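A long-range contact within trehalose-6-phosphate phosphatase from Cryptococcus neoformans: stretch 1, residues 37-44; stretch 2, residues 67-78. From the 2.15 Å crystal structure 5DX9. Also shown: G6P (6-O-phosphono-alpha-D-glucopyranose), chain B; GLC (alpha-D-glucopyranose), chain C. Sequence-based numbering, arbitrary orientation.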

# COMPACT_ATOMS: atom_id res chain seq x y z
N VAL A 37 -15.88 3.99 -11.75
CA VAL A 37 -16.00 2.54 -11.70
C VAL A 37 -14.67 1.84 -11.40
O VAL A 37 -13.70 2.04 -12.12
N PRO A 38 -14.65 1.01 -10.35
CA PRO A 38 -13.46 0.29 -9.86
C PRO A 38 -12.68 -0.45 -10.95
O PRO A 38 -11.44 -0.43 -10.93
N SER A 39 -13.38 -1.10 -11.87
CA SER A 39 -12.73 -1.90 -12.90
C SER A 39 -12.17 -1.05 -14.03
O SER A 39 -11.40 -1.53 -14.86
N HIS A 40 -12.56 0.22 -14.06
CA HIS A 40 -12.12 1.12 -15.12
C HIS A 40 -10.82 1.85 -14.80
O HIS A 40 -10.32 2.64 -15.60
N ALA A 41 -10.26 1.58 -13.62
CA ALA A 41 -9.02 2.22 -13.19
C ALA A 41 -7.80 1.57 -13.84
O ALA A 41 -6.94 1.02 -13.15
N VAL A 42 -7.74 1.62 -15.16
CA VAL A 42 -6.65 0.99 -15.90
C VAL A 42 -5.50 1.96 -16.14
O VAL A 42 -5.72 3.12 -16.49
N PRO A 43 -4.26 1.48 -15.97
CA PRO A 43 -3.08 2.34 -16.12
C PRO A 43 -2.90 2.82 -17.55
O PRO A 43 -3.17 2.08 -18.50
N THR A 44 -2.46 4.07 -17.71
CA THR A 44 -2.22 4.64 -19.02
C THR A 44 -0.99 4.02 -19.66
O THR A 44 -0.32 3.19 -19.04
N GLY A 67 -5.11 -2.10 -1.86
CA GLY A 67 -6.25 -2.77 -1.26
C GLY A 67 -6.95 -3.62 -2.29
O GLY A 67 -7.87 -4.38 -1.98
N ARG A 68 -6.51 -3.48 -3.54
CA ARG A 68 -7.06 -4.25 -4.65
C ARG A 68 -6.87 -5.75 -4.48
O ARG A 68 -6.03 -6.21 -3.70
N ASP A 69 -7.68 -6.51 -5.22
CA ASP A 69 -7.59 -7.96 -5.27
C ASP A 69 -6.49 -8.38 -6.24
O ASP A 69 -6.21 -7.67 -7.20
N GLY A 70 -5.89 -9.54 -5.98
CA GLY A 70 -4.81 -10.05 -6.81
C GLY A 70 -5.16 -10.17 -8.28
O GLY A 70 -4.31 -9.99 -9.14
N ASP A 71 -6.43 -10.47 -8.57
CA ASP A 71 -6.87 -10.67 -9.94
C ASP A 71 -6.76 -9.39 -10.76
O ASP A 71 -6.20 -9.39 -11.86
N PHE A 72 -7.29 -8.29 -10.23
CA PHE A 72 -7.22 -7.00 -10.90
C PHE A 72 -5.78 -6.58 -11.12
O PHE A 72 -5.42 -6.08 -12.19
N LEU A 73 -4.95 -6.78 -10.10
CA LEU A 73 -3.54 -6.39 -10.17
C LEU A 73 -2.79 -7.21 -11.22
O LEU A 73 -2.03 -6.67 -12.02
N GLU A 74 -3.03 -8.52 -11.22
CA GLU A 74 -2.44 -9.42 -12.21
C GLU A 74 -2.85 -9.02 -13.63
O GLU A 74 -2.02 -9.02 -14.54
N GLU A 75 -4.12 -8.70 -13.80
CA GLU A 75 -4.65 -8.37 -15.12
C GLU A 75 -3.91 -7.21 -15.78
O GLU A 75 -3.69 -7.22 -16.98
N HIS A 76 -3.52 -6.22 -14.98
CA HIS A 76 -2.95 -5.01 -15.53
C HIS A 76 -1.45 -4.87 -15.28
O HIS A 76 -0.80 -4.02 -15.87
N TRP A 77 -0.90 -5.71 -14.40
CA TRP A 77 0.51 -5.59 -14.05
C TRP A 77 1.26 -6.92 -14.08
O TRP A 77 2.49 -6.95 -13.98
N GLY A 78 0.52 -8.02 -14.22
CA GLY A 78 1.12 -9.35 -14.20
C GLY A 78 2.12 -9.58 -15.31
O GLY A 78 2.93 -10.51 -15.24

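Packing of the irregular segment 37-44 against the loop and helix of 67-78 in trehalose-6-phosphate phosphatase; the contact buries 357 Å², both sides summed. The backbones stand well apart, with Val42 CA and His76 CA 7.1 Å from each other, so side chains fill the space between them.

Both hydrogen bonds that cross the contact come from Arg68, whose CA-to-CB bond points toward stretch 1. With chi1 m, chi2 m and chi3 t, the side chain reaches out to grip one backbone carbonyl with two nitrogens: Arg68 NH2 donates to Pro38 O at 2.6 Å and Arg68 NH1 donates to the same Pro38 O at 2.8 Å. The acceptor lies at the edge of the guanidinium, near its plane, where the N-H groups point. The methyl of Ala41, also directed toward the other stretch, adds a close contact, Ala41 CB to Arg68 NH2 at 3.4 Å.

Phe72 (chi1 t, chi2 91°) points toward stretch 1 and presents its ring edge to backbone oxygens. Ala41 O is 3.4 Å from Phe72 CZ and Ser39 O is 4.2 Å from Phe72 CE1, both near the ring plane. Ala41 CB and Phe72 CZ, 4.4 Å apart, make a looser apolar contact. One helical turn on, His76 (chi1 m, chi2 112°) also points in and meets two residues: Val42 CG1 lies 3.3 Å from His76 NE2, and Pro43 CD lies 3.9 Å from His76 CB. Val42 (chi1 m) leaves its backbone sideways, yet its CG1 methyl still reaches the imidazole. Pro43 points toward the helix and has the most covered surface of any residue here; its ring, C-gamma endo, touches both His76 and Trp77. Trp77 (chi1 m, chi2 112°) starts sideways, but its indole swings nearer and brings Trp77 CZ2 to 3.5 Å from Pro43 CB.

Within stretch 2, Asp69 (chi1 p) caps the helix by accepting from the backbone, Phe72 N to Asp69 OD2 at 3.1 Å. A weak bond from His76 ND1 to Phe72 O, 3.3 Å, ties the imidazole back to its own helix.

G6P lies over one face of the Arg68 guanidinium, with Arg68 NE 3.6 Å from G6P C2, and touches Pro38 through Pro38 CB and G6P O2, also 3.6 Å apart. GLC approaches through GLC C6, 3.6 Å from Arg68 NH2. Gly67 N donates to the phosphate oxygen G6P O3P at 2.7 Å; a side chain at Gly67 would clash with G6P C6.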

# COMPACT_ATOMS: atom_id res chain seq x y z
CB VAL A 37 -16.56 1.98 -13.02
CG1 VAL A 37 -16.95 0.52 -12.85
CG2 VAL A 37 -17.75 2.81 -13.48
CB PRO A 38 -14.04 -0.70 -8.85
CG PRO A 38 -15.26 -0.01 -8.33
CD PRO A 38 -15.83 0.75 -9.51
CB SER A 39 -13.71 -2.94 -13.47
OG SER A 39 -14.76 -2.30 -14.16
CB HIS A 40 -13.22 2.14 -15.43
CG HIS A 40 -14.49 1.51 -15.91
ND1 HIS A 40 -14.68 0.16 -15.97
CD2 HIS A 40 -15.64 2.08 -16.37
CE1 HIS A 40 -15.90 -0.10 -16.44
NE2 HIS A 40 -16.49 1.05 -16.69
CB ALA A 41 -8.90 2.19 -11.68
CB VAL A 42 -7.14 0.42 -17.25
CG1 VAL A 42 -8.30 -0.54 -17.02
CG2 VAL A 42 -7.54 1.55 -18.18
CB PRO A 43 -1.92 1.42 -15.70
CG PRO A 43 -2.42 0.04 -15.97
CD PRO A 43 -3.89 0.08 -15.68
CB THR A 44 -2.03 6.16 -18.95
OG1 THR A 44 -0.84 6.46 -18.23
CG2 THR A 44 -3.22 6.82 -18.26
CB ARG A 68 -6.41 -3.80 -5.96
CG ARG A 68 -6.86 -2.44 -6.46
CD ARG A 68 -8.22 -2.51 -7.12
NE ARG A 68 -8.60 -1.22 -7.69
CZ ARG A 68 -9.55 -1.05 -8.60
NH1 ARG A 68 -10.22 -2.09 -9.06
NH2 ARG A 68 -9.82 0.17 -9.05
CB ASP A 69 -8.93 -8.56 -5.68
CG ASP A 69 -9.45 -7.96 -6.97
OD1 ASP A 69 -9.90 -6.80 -6.95
OD2 ASP A 69 -9.42 -8.65 -8.01
CB ASP A 71 -8.32 -11.17 -9.98
CG ASP A 71 -8.41 -12.67 -9.79
OD1 ASP A 71 -7.49 -13.27 -9.21
OD2 ASP A 71 -9.43 -13.25 -10.23
CB PHE A 72 -7.97 -5.93 -10.09
CG PHE A 72 -7.80 -4.54 -10.64
CD1 PHE A 72 -8.69 -4.02 -11.57
CD2 PHE A 72 -6.75 -3.73 -10.21
CE1 PHE A 72 -8.53 -2.74 -12.06
CE2 PHE A 72 -6.59 -2.45 -10.70
CZ PHE A 72 -7.49 -1.95 -11.63
CB LEU A 73 -2.88 -6.53 -8.80
CG LEU A 73 -3.42 -5.55 -7.76
CD1 LEU A 73 -2.75 -5.75 -6.42
CD2 LEU A 73 -3.24 -4.11 -8.23
CB GLU A 74 -2.84 -10.87 -11.94
CG GLU A 74 -1.83 -11.65 -11.12
CD GLU A 74 -0.57 -11.98 -11.91
OE1 GLU A 74 0.45 -12.35 -11.28
OE2 GLU A 74 -0.59 -11.88 -13.16
CB GLU A 75 -6.14 -8.02 -15.02
CG GLU A 75 -6.72 -7.43 -16.31
CD GLU A 75 -8.24 -7.40 -16.33
OE1 GLU A 75 -8.86 -8.21 -15.61
OE2 GLU A 75 -8.81 -6.56 -17.06
CB HIS A 76 -3.67 -3.78 -14.97
CG HIS A 76 -5.11 -3.69 -15.37
ND1 HIS A 76 -6.14 -3.83 -14.46
CD2 HIS A 76 -5.69 -3.48 -16.57
CE1 HIS A 76 -7.30 -3.72 -15.09
NE2 HIS A 76 -7.05 -3.50 -16.37
CB TRP A 77 0.67 -4.96 -12.67
CG TRP A 77 0.20 -3.53 -12.61
CD1 TRP A 77 -0.88 -3.06 -11.93
CD2 TRP A 77 0.78 -2.41 -13.27
NE1 TRP A 77 -1.00 -1.70 -12.12
CE2 TRP A 77 0.01 -1.28 -12.94
CE3 TRP A 77 1.89 -2.24 -14.10
CZ2 TRP A 77 0.30 -0.00 -13.41
CZ3 TRP A 77 2.19 -0.97 -14.58
CH2 TRP A 77 1.39 0.13 -14.23
C1 G6P B . -10.54 0.71 -4.95
C2 G6P B . -10.94 -0.76 -4.93
C3 G6P B . -11.38 -1.20 -3.55
C4 G6P B . -10.26 -0.98 -2.55
C5 G6P B . -9.55 0.38 -2.66
C6 G6P B . -8.05 0.26 -2.31
O1 G6P B . -11.65 1.58 -4.78
O2 G6P B . -11.98 -0.98 -5.88
O3 G6P B . -11.67 -2.61 -3.54
O4 G6P B . -10.88 -1.16 -1.27
O5 G6P B . -9.54 0.98 -3.96
O6 G6P B . -7.22 0.53 -3.46
P G6P B . -5.70 1.10 -3.30
O1P G6P B . -4.73 0.63 -4.50
O2P G6P B . -5.74 2.58 -3.30
O3P G6P B . -5.15 0.56 -1.89
C1 GLC C . -11.29 2.95 -4.99
C2 GLC C . -12.44 3.88 -4.58
C3 GLC C . -13.59 3.78 -5.56
C4 GLC C . -13.13 3.98 -7.00
C5 GLC C . -11.96 3.05 -7.32
C6 GLC C . -11.35 3.36 -8.69
O2 GLC C . -12.86 3.54 -3.25
O3 GLC C . -14.58 4.77 -5.24
O4 GLC C . -14.25 3.75 -7.87
O5 GLC C . -10.93 3.17 -6.36
O6 GLC C . -11.04 4.75 -8.79